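Haloacid dehalogenase-like hydrolase (Bacteroides thetaiotaomicron, PDB 4JB3) catalyses the magnesium-dependent removal of phosphate from D-ribitol 5-phosphate and D-ribitol 1-phosphate, and also dephosphorylates the riboflavin precursor 5-amino-6-(5-phospho-D-ribitylamino)uracil. Local coordinates at residues K158-Y163 with I179-V184; E173-M178 with T189-D194; E96-A101 with N133-S138. All blocks are in the same frame, centred on the assembly; numbering follows the deposited sequence. Where two conformers were deposited one is given.

Following the chain from the N terminus, contact 3 closes first: helix 95-103 runs into helix 111-120 and strand 125-130, and helix 134-140 then returns to meet it, so E96-A101 packs on N133-S138. Contact 1 opens later, at edge strand 158-161, and closes at the C-terminal end of helix 172-182. Contact 2 starts within that helix and ends beyond it at strand 189-192, so contacts 1 and 2 cross along the chain, whereas contact 3 precedes both. Helix 172-182 is thereby tied to two strands of one parallel sheet. Contact 3 touches contact 1 through Y163, which packs on N133 and P134, but does not touch contact 2.

Contact 1: residues K158-Y163 with I179-V184; sequences KLYLSY and IKDSHV
A single carboxylate oxygen, OD2 of D181, gathers both polar bonds between strand 158-161 and the end of helix 172-182. The hydroxyl of Y160 donates to it on the anti lone pair, with OH 2.6 Å from OD2 of D181. K158 reaches the same oxygen on its syn side, 31° out of the carboxylate plane, in a salt bridge of 2.8 Å from NZ to OD2 of D181. A lysine suits this exposed position because its long chain can span the gap: chi1 of -176° sets CG over one face of the Y160 ring, near its rim, and the extended chain beyond carries NZ to the aspartate. D181 comes to that ring at its edge, with the carboxylate turned 76° from the ring plane. Replacing D181 by an alanine would probably leave the ammonium of K158 and the hydroxyl of Y160 without their shared acceptor. Next to the bond, CB of S182 packs 3.4 Å from OH of Y160. The S182 hydroxyl serves its own helix end, where OG accepts from V184 N at 3.2 Å in an ST turn and also bonds to M178 O. Strand 158-161 edges the parallel sheet of the Rossmann-like HAD core, and helix 172-182 packs on it through the buried Y160 ring, which touches F177 and M178 of that helix and Y127 and L129 of neighbouring strand 125-130.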
loop_
_atom_site.group_PDB
_atom_site.type_symbol
_atom_site.label_atom_id
_atom_site.label_comp_id
_atom_site.label_asym_id
_atom_site.label_seq_id
_atom_site.Cartn_x
_atom_site.Cartn_y
_atom_site.Cartn_z
ATOM N N LYS A 158 8.330 1.348 -10.336
ATOM C CA LYS A 158 9.043 1.792 -9.137
ATOM C C LYS A 158 8.113 1.832 -7.931
ATOM O O LYS A 158 6.919 2.124 -8.074
ATOM C CB LYS A 158 9.675 3.177 -9.352
ATOM C CG LYS A 158 10.513 3.663 -8.168
ATOM C CD LYS A 158 11.475 4.766 -8.570
ATOM C CE LYS A 158 12.297 5.249 -7.377
ATOM N NZ LYS A 158 13.373 6.201 -7.814
ATOM N N LEU A 159 8.668 1.529 -6.757
ATOM C CA LEU A 159 7.969 1.612 -5.479
ATOM C C LEU A 159 8.363 2.888 -4.736
ATOM O O LEU A 159 9.553 3.147 -4.520
ATOM C CB LEU A 159 8.350 0.426 -4.593
ATOM C CG LEU A 159 8.075 -0.984 -5.109
ATOM C CD1 LEU A 159 8.589 -2.023 -4.127
ATOM C CD2 LEU A 159 6.611 -1.156 -5.259
ATOM N N TYR A 160 7.372 3.670 -4.331
ATOM C CA TYR A 160 7.606 4.823 -3.474
ATOM C C TYR A 160 7.043 4.496 -2.099
ATOM O O TYR A 160 5.825 4.439 -1.893
ATOM C CB TYR A 160 6.967 6.089 -4.058
ATOM C CG TYR A 160 7.583 6.486 -5.381
ATOM C CD1 TYR A 160 8.708 7.286 -5.422
ATOM C CD2 TYR A 160 7.067 6.021 -6.592
ATOM C CE1 TYR A 160 9.291 7.645 -6.629
ATOM C CE2 TYR A 160 7.648 6.377 -7.806
ATOM C CZ TYR A 160 8.752 7.187 -7.818
ATOM O OH TYR A 160 9.333 7.540 -9.017
ATOM N N LEU A 161 7.954 4.289 -1.154
ATOM C CA LEU A 161 7.622 3.741 0.163
ATOM C C LEU A 161 7.819 4.809 1.223
ATOM O O LEU A 161 8.899 5.403 1.321
ATOM C CB LEU A 161 8.538 2.543 0.462
ATOM C CG LEU A 161 8.563 1.453 -0.619
ATOM C CD1 LEU A 161 9.540 0.340 -0.247
ATOM C CD2 LEU A 161 7.163 0.894 -0.815
ATOM N N SER A 162 6.784 5.038 2.028
ATOM C CA SER A 162 6.823 6.097 3.039
ATOM C C SER A 162 8.081 6.072 3.911
ATOM O O SER A 162 8.682 7.116 4.167
ATOM C CB SER A 162 5.578 6.013 3.926
ATOM O OG SER A 162 5.542 4.768 4.603
ATOM N N TYR A 163 8.479 4.889 4.368
ATOM C CA TYR A 163 9.570 4.796 5.344
ATOM C C TYR A 163 10.930 5.147 4.747
ATOM O O TYR A 163 11.881 5.446 5.480
ATOM C CB TYR A 163 9.583 3.430 6.039
ATOM C CG TYR A 163 10.019 2.256 5.195
ATOM C CD1 TYR A 163 11.353 1.874 5.140
ATOM C CD2 TYR A 163 9.092 1.510 4.475
ATOM C CE1 TYR A 163 11.752 0.783 4.376
ATOM C CE2 TYR A 163 9.476 0.406 3.724
ATOM C CZ TYR A 163 10.804 0.055 3.678
ATOM O OH TYR A 163 11.204 -1.038 2.930
ATOM N N ILE A 179 6.122 12.683 -7.712
ATOM C CA ILE A 179 5.903 13.416 -8.952
ATOM C C ILE A 179 7.226 13.882 -9.542
ATOM O O ILE A 179 7.469 13.760 -10.745
ATOM C CB ILE A 179 4.984 14.631 -8.725
ATOM C CG1 ILE A 179 3.563 14.168 -8.413
ATOM C CG2 ILE A 179 4.989 15.538 -9.948
ATOM C CD1 ILE A 179 2.665 15.272 -7.902
ATOM N N LYS A 180 8.097 14.406 -8.691
ATOM C CA LYS A 180 9.373 14.925 -9.168
ATOM C C LYS A 180 10.316 13.821 -9.623
ATOM O O LYS A 180 11.063 13.990 -10.587
ATOM C CB LYS A 180 10.040 15.766 -8.086
ATOM C CG LYS A 180 9.379 17.110 -7.864
ATOM C CD LYS A 180 10.158 17.916 -6.849
ATOM C CE LYS A 180 9.828 19.393 -6.971
ATOM N NZ LYS A 180 8.426 19.693 -6.590
ATOM N N ASP A 181 10.287 12.687 -8.931
ATOM C CA ASP A 181 11.188 11.588 -9.259
ATOM C C ASP A 181 10.751 10.850 -10.516
ATOM O O ASP A 181 11.586 10.430 -11.314
ATOM C CB ASP A 181 11.272 10.593 -8.099
ATOM C CG ASP A 181 12.227 9.455 -8.385
ATOM O OD1 ASP A 181 13.454 9.669 -8.277
ATOM O OD2 ASP A 181 11.762 8.351 -8.739
ATOM N N SER A 182 9.441 10.690 -10.679
ATOM C CA SER A 182 8.888 9.868 -11.753
ATOM C C SER A 182 8.659 10.662 -13.021
ATOM O O SER A 182 8.540 10.082 -14.099
ATOM C CB SER A 182 7.553 9.261 -11.325
ATOM O OG SER A 182 6.563 10.263 -11.156
ATOM N N HIS A 183 8.560 11.981 -12.867
ATOM C CA HIS A 183 8.201 12.899 -13.957
ATOM C C HIS A 183 6.783 12.706 -14.502
ATOM O O HIS A 183 6.501 13.132 -15.618
ATOM C CB HIS A 183 9.196 12.821 -15.121
ATOM C CG HIS A 183 10.634 12.877 -14.706
ATOM N ND1 HIS A 183 11.138 13.861 -13.883
ATOM C CD2 HIS A 183 11.682 12.083 -15.030
ATOM C CE1 HIS A 183 12.433 13.662 -13.706
ATOM N NE2 HIS A 183 12.787 12.588 -14.389
ATOM N N VAL A 184 5.892 12.066 -13.756
ATOM C CA VAL A 184 4.521 11.961 -14.252
ATOM C C VAL A 184 3.841 13.326 -14.277
ATOM O O VAL A 184 4.151 14.218 -13.465
ATOM C CB VAL A 184 3.644 10.963 -13.448
ATOM C CG1 VAL A 184 4.261 9.564 -13.458
ATOM C CG2 VAL A 184 3.418 11.445 -12.012
#

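Contact 2: residues E173-M178 with T189-D194; sequences EIFDFM and TLFVDD. With NA (sodium ion), chain B.
F175 drives the edge of its ring into the face of F191, and this T-shaped aromatic pair is the one close contact between helix 172-182 and strand 189-192 here. The planes stand at 80° and the centroids are 5.3 Å apart. F175 leads with CE2, which lies 3.7 Å from CZ of F191, displaced toward the rim rather than over the ring centre; its weakly positive C-H edge thus meets the pi cloud of its partner. Two phenylalanines suit a buried place where CA of F175 and CA of F191 are 10.4 Å apart, since each ring covers part of the distance. With CG anti to its backbone N (chi1 175°), F191 presents a ring face to F175. The strand belongs to the parallel sheet of the Rossmann-like HAD core, and its C-terminal end delivers two acidic residues to the active site. There OD1 of D194 binds the sodium ion at 2.3 Å, while D30, the nucleophile by similarity, and G32 supply further ligands. D193 acts from the second shell: its OD1 accepts from a metal-bound water at 2.8 Å, and its OD2 is held by K169 and N198. A second sodium-bound water donates to OD2 of D194.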
loop_
_atom_site.group_PDB
_atom_site.type_symbol
_atom_site.label_atom_id
_atom_site.label_comp_id
_atom_site.label_asym_id
_atom_site.label_seq_id
_atom_site.Cartn_x
_atom_site.Cartn_y
_atom_site.Cartn_z
ATOM N N GLU A 173 4.043 16.136 0.825
ATOM C CA GLU A 173 5.457 15.943 0.515
ATOM C C GLU A 173 5.761 14.592 -0.145
ATOM O O GLU A 173 6.656 14.505 -0.984
ATOM C CB GLU A 173 6.304 16.103 1.781
ATOM C CG GLU A 173 6.318 17.523 2.361
ATOM C CD GLU A 173 5.300 17.729 3.469
ATOM O OE1 GLU A 173 4.216 17.116 3.412
ATOM O OE2 GLU A 173 5.591 18.505 4.406
ATOM N N ILE A 174 5.040 13.540 0.230
ATOM C CA ILE A 174 5.331 12.226 -0.343
ATOM C C ILE A 174 4.869 12.186 -1.805
ATOM O O ILE A 174 5.549 11.628 -2.668
ATOM C CB ILE A 174 4.775 11.058 0.511
ATOM C CG1 ILE A 174 5.431 9.738 0.099
ATOM C CG2 ILE A 174 3.250 10.980 0.439
ATOM C CD1 ILE A 174 4.900 8.537 0.869
ATOM N N PHE A 175 3.743 12.833 -2.088
ATOM C CA PHE A 175 3.250 12.939 -3.456
ATOM C C PHE A 175 4.210 13.774 -4.292
ATOM O O PHE A 175 4.501 13.446 -5.442
ATOM C CB PHE A 175 1.887 13.610 -3.467
ATOM C CG PHE A 175 0.773 12.749 -2.947
ATOM C CD1 PHE A 175 0.477 12.712 -1.593
ATOM C CD2 PHE A 175 0.004 11.992 -3.818
ATOM C CE1 PHE A 175 -0.562 11.921 -1.112
ATOM C CE2 PHE A 175 -1.032 11.211 -3.351
ATOM C CZ PHE A 175 -1.319 11.173 -1.999
ATOM N N ASP A 176 4.698 14.859 -3.706
ATOM C CA ASP A 176 5.644 15.728 -4.398
ATOM C C ASP A 176 6.935 14.997 -4.779
ATOM O O ASP A 176 7.438 15.163 -5.897
ATOM C CB ASP A 176 5.956 16.960 -3.548
ATOM C CG ASP A 176 6.850 17.943 -4.260
ATOM O OD1 ASP A 176 6.372 18.586 -5.221
ATOM O OD2 ASP A 176 8.026 18.079 -3.855
ATOM N N PHE A 177 7.471 14.192 -3.868
ATOM C CA PHE A 177 8.674 13.438 -4.186
ATOM C C PHE A 177 8.411 12.528 -5.363
ATOM O O PHE A 177 9.208 12.466 -6.301
ATOM C CB PHE A 177 9.148 12.582 -3.014
ATOM C CG PHE A 177 10.384 11.776 -3.335
ATOM C CD1 PHE A 177 10.288 10.504 -3.888
ATOM C CD2 PHE A 177 11.642 12.305 -3.100
ATOM C CE1 PHE A 177 11.422 9.776 -4.199
ATOM C CE2 PHE A 177 12.782 11.582 -3.408
ATOM C CZ PHE A 177 12.668 10.313 -3.955
ATOM N N MET A 178 7.292 11.817 -5.310
ATOM C CA MET A 178 6.954 10.855 -6.346
ATOM C C MET A 178 6.799 11.540 -7.702
ATOM O O MET A 178 7.295 11.050 -8.719
ATOM C CB MET A 178 5.688 10.091 -5.952
ATOM C CG MET A 178 5.267 9.053 -6.952
ATOM S SD MET A 178 4.171 9.724 -8.196
ATOM C CE MET A 178 4.227 8.388 -9.382
ATOM N N THR A 189 -2.381 10.888 -14.819
ATOM C CA THR A 189 -2.077 9.815 -13.878
ATOM C C THR A 189 -3.301 9.489 -13.046
ATOM O O THR A 189 -3.950 10.390 -12.510
ATOM C CB THR A 189 -0.940 10.241 -12.936
ATOM O OG1 THR A 189 0.202 10.619 -13.717
ATOM C CG2 THR A 189 -0.551 9.106 -12.009
ATOM N N LEU A 190 -3.621 8.198 -12.951
ATOM C CA LEU A 190 -4.717 7.747 -12.102
ATOM C C LEU A 190 -4.164 7.235 -10.781
ATOM O O LEU A 190 -3.363 6.291 -10.754
ATOM C CB LEU A 190 -5.507 6.626 -12.779
ATOM C CG LEU A 190 -6.734 6.171 -11.974
ATOM C CD1 LEU A 190 -7.826 7.232 -11.944
ATOM C CD2 LEU A 190 -7.277 4.883 -12.558
ATOM N N PHE A 191 -4.604 7.861 -9.697
ATOM C CA PHE A 191 -4.189 7.497 -8.357
ATOM C C PHE A 191 -5.283 6.643 -7.731
ATOM O O PHE A 191 -6.429 7.071 -7.637
ATOM C CB PHE A 191 -3.929 8.758 -7.531
ATOM C CG PHE A 191 -3.597 8.494 -6.085
ATOM C CD1 PHE A 191 -2.563 7.633 -5.726
ATOM C CD2 PHE A 191 -4.297 9.141 -5.084
ATOM C CE1 PHE A 191 -2.254 7.417 -4.375
ATOM C CE2 PHE A 191 -3.995 8.931 -3.747
ATOM C CZ PHE A 191 -2.974 8.072 -3.394
ATOM N N VAL A 192 -4.918 5.429 -7.323
ATOM C CA VAL A 192 -5.854 4.437 -6.804
ATOM C C VAL A 192 -5.561 4.146 -5.336
ATOM O O VAL A 192 -4.533 3.553 -5.018
ATOM C CB VAL A 192 -5.769 3.122 -7.605
ATOM C CG1 VAL A 192 -6.871 2.156 -7.163
ATOM C CG2 VAL A 192 -5.853 3.379 -9.103
ATOM N N ASP A 193 -6.458 4.561 -4.448
ATOM C CA ASP A 193 -6.210 4.494 -3.013
ATOM C C ASP A 193 -7.552 4.371 -2.328
ATOM O O ASP A 193 -8.514 5.036 -2.721
ATOM C CB ASP A 193 -5.484 5.778 -2.569
ATOM C CG ASP A 193 -4.852 5.665 -1.189
ATOM O OD1 ASP A 193 -5.537 5.271 -0.224
ATOM O OD2 ASP A 193 -3.650 5.980 -1.057
ATOM N N ASP A 194 -7.635 3.516 -1.311
ATOM C CA ASP A 194 -8.903 3.344 -0.610
ATOM C C ASP A 194 -9.166 4.405 0.456
ATOM O O ASP A 194 -10.274 4.472 1.009
ATOM C CB ASP A 194 -9.003 1.948 0.024
ATOM C CG ASP A 194 -7.911 1.693 1.042
ATOM O OD1 ASP A 194 -6.731 1.918 0.705
ATOM O OD2 ASP A 194 -8.222 1.265 2.178
HETATM NA NA NA B . -4.644 1.917 1.753
HETATM O O HOH W 1 -5.023 4.227 2.276
HETATM O O HOH W 2 -5.877 1.451 3.716
#

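Contact 3: residues E96-A101 with N133-S138; sequences EETKQA and NPFVMS
T98 and K99 of helix 95-103 receive F135 from helix 134-140, a helix-helix packing in which the two short axes cross at -82° and approach to 9.0 Å. Helix 95-103 lies in the helical region between strands 26-29 and 125-130, consistent with the C1 cap of HAD phosphatases, and helix 134-140 follows core strand 125-130, so the contact probably joins cap to core. F135 has CG anti to its carbonyl carbon (chi1 -64°), which directs the ring at the other helix. One face of that ring takes the methyl of T98 in a CH-pi contact, CG2 lying 4.0 Å from the F135 ring centroid. Threonine fits here because its two branches divide the work: CG2 meets the aromatic ring, while OG1 turns back to the carbonyl of T94 in the preceding turn. The ring also packs against the K99 backbone, with CD1 of F135 3.7 Å from CA of K99, and it meets the nearly parallel ring of W102. From its backbone K99 runs out fully extended, CG anti to N, its methylenes passing the F135 carbonyl of helix 134-140 until NZ donates to OG of S138 at 3.0 Å. A long chain with a polar tip suits this partly exposed margin. At the start of helix 134-140, N133 is the N-cap, its OD1 accepting from V136 N at 3.1 Å, with the donor well above the carbonyl plane. S138 OG plays both roles, accepting from K99 NZ and donating to F135 O at 2.8 Å, tilted 31° from the carbonyl plane.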
loop_
_atom_site.group_PDB
_atom_site.type_symbol
_atom_site.label_atom_id
_atom_site.label_comp_id
_atom_site.label_asym_id
_atom_site.label_seq_id
_atom_site.Cartn_x
_atom_site.Cartn_y
_atom_site.Cartn_z
ATOM N N GLU A 96 10.925 -11.465 14.434
ATOM C CA GLU A 96 9.965 -12.311 13.736
ATOM C C GLU A 96 8.556 -12.176 14.305
ATOM O O GLU A 96 7.589 -12.155 13.555
ATOM C CB GLU A 96 10.406 -13.771 13.719
ATOM C CG GLU A 96 9.507 -14.670 12.869
ATOM C CD GLU A 96 9.499 -14.295 11.392
ATOM O OE1 GLU A 96 10.481 -13.693 10.904
ATOM O OE2 GLU A 96 8.503 -14.618 10.711
ATOM N N GLU A 97 8.422 -12.068 15.619
ATOM C CA GLU A 97 7.065 -11.940 16.132
ATOM C C GLU A 97 6.511 -10.548 15.862
ATOM O O GLU A 97 5.298 -10.385 15.713
ATOM C CB GLU A 97 6.977 -12.319 17.596
ATOM C CG GLU A 97 7.665 -11.375 18.512
ATOM C CD GLU A 97 7.677 -11.907 19.925
ATOM O OE1 GLU A 97 8.735 -11.833 20.581
ATOM O OE2 GLU A 97 6.621 -12.406 20.383
ATOM N N THR A 98 7.397 -9.562 15.751
ATOM C CA THR A 98 6.969 -8.209 15.417
ATOM C C THR A 98 6.500 -8.175 13.961
ATOM O O THR A 98 5.459 -7.580 13.647
ATOM C CB THR A 98 8.090 -7.194 15.679
ATOM O OG1 THR A 98 8.484 -7.289 17.059
ATOM C CG2 THR A 98 7.598 -5.774 15.397
ATOM N N LYS A 99 7.253 -8.834 13.084
ATOM C CA LYS A 99 6.859 -8.966 11.683
ATOM C C LYS A 99 5.512 -9.667 11.572
ATOM O O LYS A 99 4.634 -9.211 10.832
ATOM C CB LYS A 99 7.909 -9.737 10.888
ATOM C CG LYS A 99 7.530 -9.947 9.415
ATOM C CD LYS A 99 8.649 -10.652 8.669
ATOM C CE LYS A 99 8.220 -11.013 7.260
ATOM N NZ LYS A 99 9.356 -11.593 6.493
ATOM N N GLN A 100 5.335 -10.765 12.306
ATOM C CA GLN A 100 4.082 -11.509 12.213
ATOM C C GLN A 100 2.890 -10.671 12.662
ATOM O O GLN A 100 1.798 -10.786 12.087
ATOM C CB GLN A 100 4.163 -12.839 12.962
ATOM C CG GLN A 100 5.094 -13.847 12.292
ATOM C CD GLN A 100 4.788 -14.047 10.813
ATOM O OE1 GLN A 100 3.634 -14.225 10.422
ATOM N NE2 GLN A 100 5.826 -14.012 9.985
ATOM N N ALA A 101 3.096 -9.798 13.648
ATOM C CA ALA A 101 2.022 -8.902 14.068
ATOM C C ALA A 101 1.649 -7.939 12.946
ATOM O O ALA A 101 0.469 -7.763 12.640
ATOM C CB ALA A 101 2.393 -8.151 15.343
ATOM N N ASN A 133 6.261 -0.217 5.801
ATOM C CA ASN A 133 7.383 -0.353 6.704
ATOM C C ASN A 133 8.204 -1.573 6.317
ATOM O O ASN A 133 7.739 -2.401 5.527
ATOM C CB ASN A 133 6.879 -0.403 8.153
ATOM C CG ASN A 133 6.022 -1.604 8.430
ATOM O OD1 ASN A 133 6.511 -2.734 8.459
ATOM N ND2 ASN A 133 4.732 -1.372 8.641
ATOM N N PRO A 134 9.434 -1.679 6.842
ATOM C CA PRO A 134 10.314 -2.793 6.472
ATOM C C PRO A 134 9.775 -4.172 6.818
ATOM O O PRO A 134 10.126 -5.140 6.131
ATOM C CB PRO A 134 11.585 -2.514 7.278
ATOM C CG PRO A 134 11.587 -1.041 7.474
ATOM C CD PRO A 134 10.143 -0.661 7.642
ATOM N N PHE A 135 8.949 -4.285 7.855
ATOM C CA PHE A 135 8.423 -5.602 8.198
ATOM C C PHE A 135 7.526 -6.105 7.080
ATOM O O PHE A 135 7.659 -7.248 6.611
ATOM C CB PHE A 135 7.629 -5.559 9.503
ATOM C CG PHE A 135 8.450 -5.201 10.703
ATOM C CD1 PHE A 135 9.218 -6.163 11.357
ATOM C CD2 PHE A 135 8.435 -3.907 11.202
ATOM C CE1 PHE A 135 9.980 -5.830 12.479
ATOM C CE2 PHE A 135 9.192 -3.564 12.331
ATOM C CZ PHE A 135 9.972 -4.531 12.963
ATOM N N VAL A 136 6.593 -5.259 6.666
ATOM C CA VAL A 136 5.659 -5.626 5.611
ATOM C C VAL A 136 6.384 -5.848 4.283
ATOM O O VAL A 136 6.123 -6.821 3.574
ATOM C CB VAL A 136 4.562 -4.564 5.465
ATOM C CG1 VAL A 136 3.628 -4.885 4.281
ATOM C CG2 VAL A 136 3.767 -4.454 6.774
ATOM N N MET A 137 7.309 -4.955 3.960
ATOM C CA MET A 137 8.023 -5.054 2.689
ATOM C C MET A 137 8.995 -6.236 2.603
ATOM O O MET A 137 9.277 -6.729 1.510
ATOM C CB MET A 137 8.702 -3.724 2.351
ATOM C CG MET A 137 7.717 -2.614 1.966
ATOM S SD MET A 137 6.716 -2.986 0.500
ATOM C CE MET A 137 5.148 -3.369 1.255
ATOM N N SER A 138 9.492 -6.719 3.736
ATOM C CA SER A 138 10.342 -7.906 3.684
ATOM C C SER A 138 9.571 -9.111 3.145
ATOM O O SER A 138 10.154 -9.998 2.522
ATOM C CB SER A 138 10.963 -8.207 5.046
ATOM O OG SER A 138 10.000 -8.678 5.963
#